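Local coordinates for protein hydrogenase maturation factor (PDB 3VTI) that accepts a carbamoyl group from its partner HypF and probably dehydrates it, at the cost of ATP, to the nitrile needed for [NiFe]-hydrogenase maturation, at residues A19-A23 and V196-P200; A66-T72 and S125-Y131; D155-A159 and I173-V177. All coordinates share one frame; numbering follows the deposited sequence.

Interaction 1. Residues A19-A23 and V196-P200. With MG (magnesium ion), chain K.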
# COMPACT_ATOMS: atom_id res chain seq x y z
N ALA C 19 19.02 18.10 -4.66
CA ALA C 19 18.50 18.84 -5.80
C ALA C 19 16.97 18.91 -5.79
O ALA C 19 16.41 19.93 -6.17
CB ALA C 19 19.01 18.24 -7.10
N MET C 20 16.32 17.83 -5.33
CA MET C 20 14.86 17.75 -5.25
C MET C 20 14.18 17.88 -6.62
O MET C 20 13.20 18.63 -6.78
CB MET C 20 14.31 18.79 -4.27
CG MET C 20 14.42 18.40 -2.81
SD MET C 20 13.91 19.76 -1.75
CE MET C 20 15.48 20.55 -1.43
N GLU C 21 14.72 17.16 -7.59
CA GLU C 21 14.21 17.13 -8.97
C GLU C 21 13.08 16.12 -9.12
O GLU C 21 12.91 15.24 -8.29
CB GLU C 21 15.34 16.77 -9.94
CG GLU C 21 16.59 17.65 -9.89
CD GLU C 21 16.41 18.99 -10.59
OE1 GLU C 21 15.32 19.27 -11.12
OE2 GLU C 21 17.38 19.78 -10.60
N ASP C 22 12.30 16.28 -10.20
CA ASP C 22 11.28 15.31 -10.60
C ASP C 22 11.91 13.98 -10.98
O ASP C 22 11.27 12.93 -10.91
CB ASP C 22 10.50 15.82 -11.82
CG ASP C 22 9.49 16.90 -11.47
OD1 ASP C 22 8.36 16.53 -11.07
OD2 ASP C 22 9.82 18.10 -11.61
N ALA C 23 13.17 14.02 -11.41
CA ALA C 23 13.90 12.82 -11.77
C ALA C 23 15.40 13.05 -11.59
O ALA C 23 15.89 14.16 -11.76
CB ALA C 23 13.58 12.43 -13.21
N VAL C 196 12.45 25.32 -16.71
CA VAL C 196 11.84 24.46 -15.68
C VAL C 196 10.59 23.76 -16.21
O VAL C 196 9.79 24.36 -16.94
CB VAL C 196 11.47 25.24 -14.41
CG1 VAL C 196 10.76 24.33 -13.38
CG2 VAL C 196 12.69 25.91 -13.81
N LEU C 197 10.43 22.50 -15.83
CA LEU C 197 9.24 21.73 -16.14
C LEU C 197 8.86 20.95 -14.90
O LEU C 197 9.67 20.21 -14.36
CB LEU C 197 9.50 20.77 -17.31
CG LEU C 197 9.65 21.33 -18.73
CD1 LEU C 197 10.04 20.22 -19.68
CD2 LEU C 197 8.38 22.01 -19.21
N ARG C 198 7.62 21.12 -14.45
CA ARG C 198 7.10 20.31 -13.34
C ARG C 198 5.58 20.17 -13.41
O ARG C 198 4.86 21.14 -13.66
CB ARG C 198 7.52 20.87 -11.98
CG ARG C 198 7.05 20.05 -10.80
CD ARG C 198 7.86 20.34 -9.54
NE ARG C 198 9.20 19.76 -9.63
CZ ARG C 198 10.12 19.83 -8.67
NH1 ARG C 198 9.87 20.46 -7.52
NH2 ARG C 198 11.30 19.27 -8.86
N ASP C 199 5.11 18.95 -13.17
CA ASP C 199 3.68 18.69 -13.07
C ASP C 199 3.15 18.99 -11.65
O ASP C 199 3.70 18.49 -10.67
CB ASP C 199 3.36 17.25 -13.50
CG ASP C 199 4.16 16.20 -12.74
OD1 ASP C 199 5.27 16.50 -12.23
OD2 ASP C 199 3.67 15.05 -12.69
N PRO C 200 2.09 19.82 -11.55
CA PRO C 200 1.60 20.25 -10.25
C PRO C 200 0.69 19.16 -9.70
O PRO C 200 -0.53 19.20 -9.90
CB PRO C 200 0.83 21.54 -10.55
CG PRO C 200 0.63 21.57 -12.06
CD PRO C 200 1.24 20.33 -12.65
MG MG K . 6.53 15.39 -10.54
O HOH W 1 8.08 15.01 -8.75

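Interaction 2. Residues A66-T72 and S125-Y131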
# COMPACT_ATOMS: atom_id res chain seq x y z
N ALA C 66 13.18 15.21 -21.39
CA ALA C 66 13.51 13.85 -21.80
C ALA C 66 12.35 13.10 -22.43
O ALA C 66 11.18 13.38 -22.14
CB ALA C 66 14.06 13.07 -20.60
N LYS C 67 12.70 12.17 -23.30
CA LYS C 67 11.78 11.19 -23.85
C LYS C 67 11.77 9.97 -22.93
O LYS C 67 12.80 9.30 -22.79
CB LYS C 67 12.23 10.78 -25.26
CG LYS C 67 11.42 9.65 -25.87
CD LYS C 67 11.73 9.49 -27.36
CE LYS C 67 10.70 8.56 -28.01
NZ LYS C 67 9.30 8.88 -27.58
N PRO C 68 10.63 9.69 -22.28
CA PRO C 68 10.58 8.48 -21.46
C PRO C 68 10.47 7.25 -22.35
O PRO C 68 9.81 7.31 -23.38
CB PRO C 68 9.30 8.68 -20.64
CG PRO C 68 8.43 9.53 -21.49
CD PRO C 68 9.35 10.42 -22.28
N LEU C 69 11.12 6.16 -21.95
CA LEU C 69 11.17 4.95 -22.77
C LEU C 69 10.74 3.68 -22.03
O LEU C 69 9.97 2.88 -22.56
CB LEU C 69 12.58 4.72 -23.34
CG LEU C 69 13.18 5.66 -24.39
CD1 LEU C 69 14.68 5.40 -24.51
CD2 LEU C 69 12.50 5.51 -25.76
N PHE C 70 11.25 3.50 -20.81
CA PHE C 70 11.07 2.26 -20.08
C PHE C 70 10.53 2.49 -18.69
O PHE C 70 10.88 3.48 -18.03
CB PHE C 70 12.38 1.47 -20.01
CG PHE C 70 13.01 1.26 -21.36
CD1 PHE C 70 12.38 0.48 -22.34
CD2 PHE C 70 14.24 1.85 -21.67
CE1 PHE C 70 12.97 0.29 -23.59
CE2 PHE C 70 14.84 1.65 -22.91
CZ PHE C 70 14.20 0.88 -23.88
N LEU C 71 9.66 1.58 -18.26
CA LEU C 71 9.00 1.67 -16.97
C LEU C 71 9.02 0.34 -16.23
O LEU C 71 9.02 -0.73 -16.83
CB LEU C 71 7.55 2.13 -17.15
CG LEU C 71 7.22 3.61 -16.92
CD1 LEU C 71 7.68 4.45 -18.10
CD2 LEU C 71 5.73 3.78 -16.66
N THR C 72 9.04 0.43 -14.90
CA THR C 72 8.84 -0.75 -14.09
C THR C 72 7.49 -0.62 -13.43
O THR C 72 7.01 0.49 -13.20
CB THR C 72 9.92 -0.87 -13.03
OG1 THR C 72 10.00 0.36 -12.31
CG2 THR C 72 11.28 -1.17 -13.67
N SER C 125 8.46 2.92 -11.68
CA SER C 125 9.68 3.69 -11.94
C SER C 125 9.85 3.89 -13.44
O SER C 125 9.30 3.13 -14.24
CB SER C 125 10.92 3.00 -11.36
OG SER C 125 10.73 2.73 -9.98
N GLY C 126 10.62 4.91 -13.81
CA GLY C 126 10.75 5.25 -15.21
C GLY C 126 12.15 5.63 -15.60
O GLY C 126 12.89 6.22 -14.80
N ILE C 127 12.51 5.29 -16.84
CA ILE C 127 13.77 5.69 -17.45
C ILE C 127 13.47 6.49 -18.71
O ILE C 127 12.70 6.05 -19.56
CB ILE C 127 14.69 4.47 -17.72
CG1 ILE C 127 15.56 4.20 -16.51
CG2 ILE C 127 15.60 4.68 -18.93
CD1 ILE C 127 16.39 2.96 -16.63
N GLY C 128 14.08 7.66 -18.83
CA GLY C 128 13.99 8.45 -20.05
C GLY C 128 15.36 8.90 -20.54
O GLY C 128 16.34 8.86 -19.80
N VAL C 129 15.43 9.32 -21.80
CA VAL C 129 16.67 9.82 -22.38
C VAL C 129 16.50 11.30 -22.76
O VAL C 129 15.51 11.68 -23.37
CB VAL C 129 17.15 8.95 -23.59
CG1 VAL C 129 16.18 9.07 -24.77
CG2 VAL C 129 18.57 9.32 -24.03
N LEU C 130 17.48 12.10 -22.35
CA LEU C 130 17.49 13.55 -22.59
C LEU C 130 17.58 13.91 -24.08
O LEU C 130 18.35 13.31 -24.82
CB LEU C 130 18.67 14.17 -21.84
CG LEU C 130 18.41 15.38 -20.94
CD1 LEU C 130 17.51 15.02 -19.77
CD2 LEU C 130 19.73 15.93 -20.42
N TYR C 131 16.80 14.90 -24.50
CA TYR C 131 16.96 15.48 -25.83
C TYR C 131 18.26 16.26 -25.97
O TYR C 131 18.86 16.67 -24.96
CB TYR C 131 15.78 16.38 -26.19
CG TYR C 131 14.48 15.64 -26.27
CD1 TYR C 131 14.14 14.91 -27.40
CD2 TYR C 131 13.59 15.66 -25.20
CE1 TYR C 131 12.94 14.21 -27.47
CE2 TYR C 131 12.38 14.98 -25.25
CZ TYR C 131 12.06 14.26 -26.39
OH TYR C 131 10.87 13.58 -26.44

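Interaction 3. Residues D155-A159 and I173-V177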
# COMPACT_ATOMS: atom_id res chain seq x y z
N ASP C 155 -8.28 19.99 -11.82
CA ASP C 155 -9.16 18.94 -12.30
C ASP C 155 -9.12 17.67 -11.47
O ASP C 155 -10.13 17.27 -10.88
CB ASP C 155 -8.83 18.62 -13.75
CG ASP C 155 -9.40 19.62 -14.70
OD1 ASP C 155 -8.79 20.69 -14.90
OD2 ASP C 155 -10.48 19.33 -15.25
N HIS C 156 -7.95 17.04 -11.42
CA HIS C 156 -7.80 15.76 -10.76
C HIS C 156 -8.18 15.85 -9.27
O HIS C 156 -9.03 15.09 -8.80
CB HIS C 156 -6.37 15.25 -10.92
CG HIS C 156 -6.15 13.91 -10.28
ND1 HIS C 156 -6.43 12.73 -10.91
CD2 HIS C 156 -5.69 13.58 -9.05
CE1 HIS C 156 -6.14 11.72 -10.11
NE2 HIS C 156 -5.69 12.21 -8.97
N GLY C 157 -7.55 16.78 -8.56
CA GLY C 157 -7.84 17.02 -7.15
C GLY C 157 -9.33 17.11 -6.83
O GLY C 157 -9.81 16.45 -5.90
N MET C 158 -10.05 17.91 -7.60
CA MET C 158 -11.48 18.05 -7.34
C MET C 158 -12.27 16.81 -7.76
O MET C 158 -13.26 16.47 -7.13
CB MET C 158 -12.04 19.33 -7.97
CG MET C 158 -13.47 19.66 -7.54
SD MET C 158 -13.76 19.64 -5.74
CE MET C 158 -13.00 21.18 -5.25
N ALA C 159 -11.82 16.14 -8.81
CA ALA C 159 -12.51 14.94 -9.31
C ALA C 159 -12.50 13.80 -8.30
O ALA C 159 -13.55 13.24 -7.99
CB ALA C 159 -11.94 14.49 -10.66
N ILE C 173 -17.24 16.42 -12.42
CA ILE C 173 -15.86 16.79 -12.68
C ILE C 173 -15.05 15.55 -12.99
O ILE C 173 -15.11 14.56 -12.26
CB ILE C 173 -15.25 17.59 -11.49
CG1 ILE C 173 -15.86 18.99 -11.45
CG2 ILE C 173 -13.74 17.73 -11.64
CD1 ILE C 173 -15.97 19.59 -10.08
N PHE C 174 -14.31 15.62 -14.10
CA PHE C 174 -13.47 14.52 -14.56
C PHE C 174 -12.00 14.81 -14.30
O PHE C 174 -11.56 15.96 -14.36
CB PHE C 174 -13.68 14.29 -16.05
CG PHE C 174 -15.03 13.75 -16.39
CD1 PHE C 174 -16.12 14.61 -16.54
CD2 PHE C 174 -15.23 12.38 -16.55
CE1 PHE C 174 -17.38 14.11 -16.85
CE2 PHE C 174 -16.49 11.86 -16.85
CZ PHE C 174 -17.57 12.73 -17.01
N SER C 175 -11.26 13.76 -13.99
CA SER C 175 -9.82 13.84 -13.84
C SER C 175 -9.15 14.12 -15.18
O SER C 175 -9.71 13.81 -16.23
CB SER C 175 -9.28 12.54 -13.25
OG SER C 175 -7.88 12.60 -13.14
N ASP C 176 -7.96 14.70 -15.13
CA ASP C 176 -7.27 15.14 -16.34
C ASP C 176 -6.11 14.22 -16.70
O ASP C 176 -5.30 14.58 -17.56
CB ASP C 176 -6.77 16.58 -16.17
CG ASP C 176 -5.71 16.73 -15.08
OD1 ASP C 176 -5.58 15.83 -14.22
OD2 ASP C 176 -5.00 17.76 -15.07
N VAL C 177 -6.02 13.06 -16.04
CA VAL C 177 -4.92 12.10 -16.23
C VAL C 177 -4.56 11.94 -17.69
O VAL C 177 -5.41 11.57 -18.53
CB VAL C 177 -5.26 10.70 -15.68
CG1 VAL C 177 -3.98 9.87 -15.50
CG2 VAL C 177 -5.97 10.81 -14.37

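Interaction 1. Residues A19-A23 and V196-P200
Asp22 OD2 is gripped twice by the guanidinium of Arg198: NE donates to it at 2.7 Å in a nearly straight salt bridge (165°), and NH2 adds a weak, more bent bond at 3.3 Å. The oxygen lies in the guanidinium plane, at its edge, yet the two flat groups are turned 76° against each other, and NE meets OD2 from above the carboxylate plane. Arg198 comes off strand 194-198 with CG anti to its backbone N (chi1 -178°), and the bend at chi3 lays the guanidinium beside the loop that follows helix 15-19. There NH2 also donates to Met20 O at 2.9 Å, in the carbonyl plane and on a lone pair. Two residues of one loop, Met20 and Asp22, are thus held by a single side chain, whose remaining terminal nitrogen, NH1, forms a salt bridge with Glu211.

The other oxygen of Asp22 has a different task. OD1 binds the magnesium ion at 2.2 Å, and Asp199 OD1, from just beyond the strand, binds it at 2.4 Å. A water at 2.4 Å and Asp60 also belong to the site. The two carboxylate oxygens stand 3.3 Å apart, from Asp22 OD1 to Asp199 OD1, held as neighbours by the shared metal. Asp22 is a worked example of a shared carboxylate, one oxygen on a metal and the other on an arginine. Arg198 is a second-shell residue that fixes the rotation of a first-shell ligand, and its positive charge is likely to offset part of the negative charge gathered around the magnesium.

Interaction 2. Residues A66-T72 and S125-Y131
Ile127 on one strand stands opposite two residues of the other, Leu69 and Phe70, and its O accepts from Leu69 N at 2.9 Å and Phe70 N at 3.2 Å: a classic beta bulge in strand 66-78, a textbook case of an extra residue fitted into one of two antiparallel strands. Phe70 turns the edge of its ring, at CD2, to the CG2 methyl of Ile127, while Leu69 CD1 leans on Val129 CG1 at 4.0 Å. The hollow is at Gly128, whose missing side chain lets the strands close in until its CA is 3.7 Å from Pro68 CA.

At the end of the pair Tyr131, with CG beside the backbone N (chi1 -63°), folds its ring back against Ala66 and Lys67. Its CE2 lies 3.4 Å from Ala66 C and its OH 3.3 Å from Lys67 CB, the hydroxyl hydrogen-bonded to Glu185. An alanine here would remove this packing from the Ala66-Lys67 peptide and would probably leave Glu185 without its hydroxyl partner.

The two strands lie inside the five-stranded sheet, between strands 30-37 and 103-112. Pro68 and Leu71 pack on helix 49-60, whereas Leu69, Phe70, Thr72 and Ile127 meet the second subunit, consistent with PurM-like dimers, which pair through their N-terminal sheets.

Interaction 3. Residues D155-A159 and I173-V177
Ile173 presses into the first turn of helix 155-164, near Asp155, Met158 and Ala159, in the C-terminal domain of the AIR synthase (PurM-like) fold, where the loop after helix 155-164 runs back past that helix's first turn. The isoleucine shows how a branched side chain can fill such a join. Its CB points at the helix and splits the chain there. The CG2 branch, anti to the backbone N, settles against the backbone of the turn, 3.7 Å from Asp155 O, and against Ala159 CB at 3.8 Å. The other branch, CG1, stands beside the backbone N (chi1 -72°) and carries CD1 to the tip, which touches Met158 CG at 3.6 Å. Ile173 and Met158 both pack on helix 231-240 as well.

The methyl of Ala159 is covered by the returning main chain: its CB is 3.5 Å from Ser175 N. Farther along, His156 turns the edge of its ring to Ser175, with ND1 and OG hydrogen-bonded at 2.7 Å, although the place of this hydroxyl is less certain. Phe44 meets the same imidazole with its ring plane at about a right angle.

Asp176 spends its carboxylate on Glu250 N and Lys252, and Asp155 gives OD1 to Thr152. What the two aspartates offer each other is carbon, Asp155 CB resting 3.8 Å from Asp176 CB.

Along the chain, interaction 1 closes a long loop within which interactions 2 and 3 follow one another. It also joins the N-terminal and C-terminal family regions, while interaction 2 lies wholly in the first and interaction 3 in the second. The centre of interaction 1 is about 14 Å from that of interaction 2 and about 21 Å from that of interaction 3. Interactions 2 and 3, their centres about 25 Å apart, sit on opposite sides of the chain's centre. None touches another, but helix 49-60 relates all three: it packs against residues of interactions 2 and 3, and its last residue, Asp60, completes the magnesium site of interaction 1. The metal thus sits where the two regions meet, between the dimer-forming sheet and the C-terminal part.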